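Local coordinates for variant surface glycoprotein MITat 1.13 (Trypanosoma brucei, PDB 6Z8H), which probably forms part of the dense GPI-anchored coat on the parasite surface, whose antigenic switching lets the trypanosome evade the host immune response, at the interface of chains A and B. Residues are numbered along the deposited sequence; one frame, centred on the assembly and turned at random. Chains: chain A/B, Variant surface glycoprotein MITat 1.13.

The interface of chains A and B. Residues chain A 136, 138, 152; chain B 197, 199, 224, 239, 249.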
# COMPACT_ATOMS: atom_id res chain seq x y z
N ALA A 136 37.26 -19.38 5.64
CA ALA A 136 38.49 -19.21 6.41
C ALA A 136 39.47 -20.23 5.87
O ALA A 136 39.15 -21.42 5.85
CB ALA A 136 38.23 -19.49 7.88
N ILE A 138 43.27 -21.58 6.44
CA ILE A 138 44.54 -21.65 7.16
C ILE A 138 45.57 -22.32 6.27
O ILE A 138 45.32 -23.41 5.73
CB ILE A 138 44.37 -22.43 8.47
CG1 ILE A 138 43.44 -21.68 9.42
CG2 ILE A 138 45.76 -22.71 9.10
CD1 ILE A 138 42.93 -22.53 10.56
N PHE A 152 46.04 -17.25 8.52
CA PHE A 152 44.71 -17.20 7.89
C PHE A 152 44.85 -16.34 6.65
O PHE A 152 44.79 -15.11 6.70
CB PHE A 152 43.69 -16.59 8.83
CG PHE A 152 43.29 -17.48 9.96
CD1 PHE A 152 44.13 -17.67 11.05
CD2 PHE A 152 42.10 -18.16 9.92
CE1 PHE A 152 43.73 -18.47 12.10
CE2 PHE A 152 41.70 -18.95 10.96
CZ PHE A 152 42.51 -19.12 12.03
N LEU B 197 34.85 -13.35 11.69
CA LEU B 197 35.47 -14.67 11.84
C LEU B 197 35.92 -14.77 13.28
O LEU B 197 36.87 -14.08 13.70
CB LEU B 197 36.63 -14.83 10.87
CG LEU B 197 37.57 -16.02 11.14
CD1 LEU B 197 36.82 -17.34 11.10
CD2 LEU B 197 38.73 -16.02 10.18
N ALA B 199 37.67 -17.11 16.04
CA ALA B 199 38.62 -18.21 16.08
C ALA B 199 38.96 -18.57 17.52
O ALA B 199 39.07 -17.70 18.39
CB ALA B 199 39.89 -17.84 15.33
N LEU B 224 36.25 -22.44 14.40
CA LEU B 224 36.05 -21.31 13.50
C LEU B 224 34.56 -21.06 13.37
O LEU B 224 33.81 -21.97 13.04
CB LEU B 224 36.63 -21.59 12.12
CG LEU B 224 38.13 -21.88 12.07
CD1 LEU B 224 38.67 -22.13 10.67
CD2 LEU B 224 38.88 -20.72 12.71
N TRP B 239 44.49 -11.95 20.38
CA TRP B 239 44.32 -13.36 20.07
C TRP B 239 45.65 -14.00 19.72
O TRP B 239 45.89 -15.15 20.09
CB TRP B 239 43.35 -13.57 18.92
CG TRP B 239 42.97 -14.98 18.71
CD1 TRP B 239 42.08 -15.71 19.45
CD2 TRP B 239 43.44 -15.86 17.68
NE1 TRP B 239 41.96 -16.97 18.93
CE2 TRP B 239 42.79 -17.09 17.85
CE3 TRP B 239 44.36 -15.73 16.64
CZ2 TRP B 239 43.03 -18.18 17.02
CZ3 TRP B 239 44.55 -16.79 15.78
CH2 TRP B 239 43.91 -18.01 15.99
N ILE B 249 38.85 -12.36 14.87
CA ILE B 249 40.17 -12.03 14.33
C ILE B 249 40.10 -11.35 12.98
O ILE B 249 41.13 -10.88 12.48
CB ILE B 249 41.10 -13.26 14.29
CG1 ILE B 249 40.56 -14.36 13.38
CG2 ILE B 249 41.28 -13.81 15.71
CD1 ILE B 249 41.58 -15.46 13.07
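A:Phe152 pushes its ring into an apolar pocket of chain B, lined by B:Leu197, B:Leu224, B:Trp239 and B:Ile249. The patch belongs to the two-fold interface between the strand-rich ends of two VSG copies, and its twin has the chains exchanged. Strands 135-139 and 152-155 of chain A face strands 194-203, 221-229 and 247-253 of chain B. Packing is densest around the ring. The B:Ile249 CD1 methyl sits over the centre of one face, 3.8 Å from the ring centroid, in a CH-pi contact. B:Ile249 CG1 lies between the backbone N and the carbonyl carbon (chi1 62°), and CD1 then extends from it to the ring. A:Ile138 CG1 of the ring's own chain backs the opposite face, nearer the rim. B:Leu224 CD2 meets its edge in plane, 3.8 Å from A:Phe152 CE2. The B:Trp239 side chain runs across that of A:Phe152, with the ring planes steeply inclined (about 73°) and CH2 3.9 Å from A:Phe152 CE1. Its indole is itself covered on one face by B:Ala199 CB and B:Ile249 CG2. The A:Ala136 side is sparser, one methyl touching leucine ends. B:Ala199 CB is also marginal, 4.4 Å from A:Phe152 CZ. Both leucines span the two regions. B:Leu197 CD2 reaches A:Phe152 CD2 at 4.0 Å, and its CD1 points to A:Ala136. B:Leu224 CD2 serves the ring, while its other methyl, CD1, stands 3.9 Å from A:Ala136 CB.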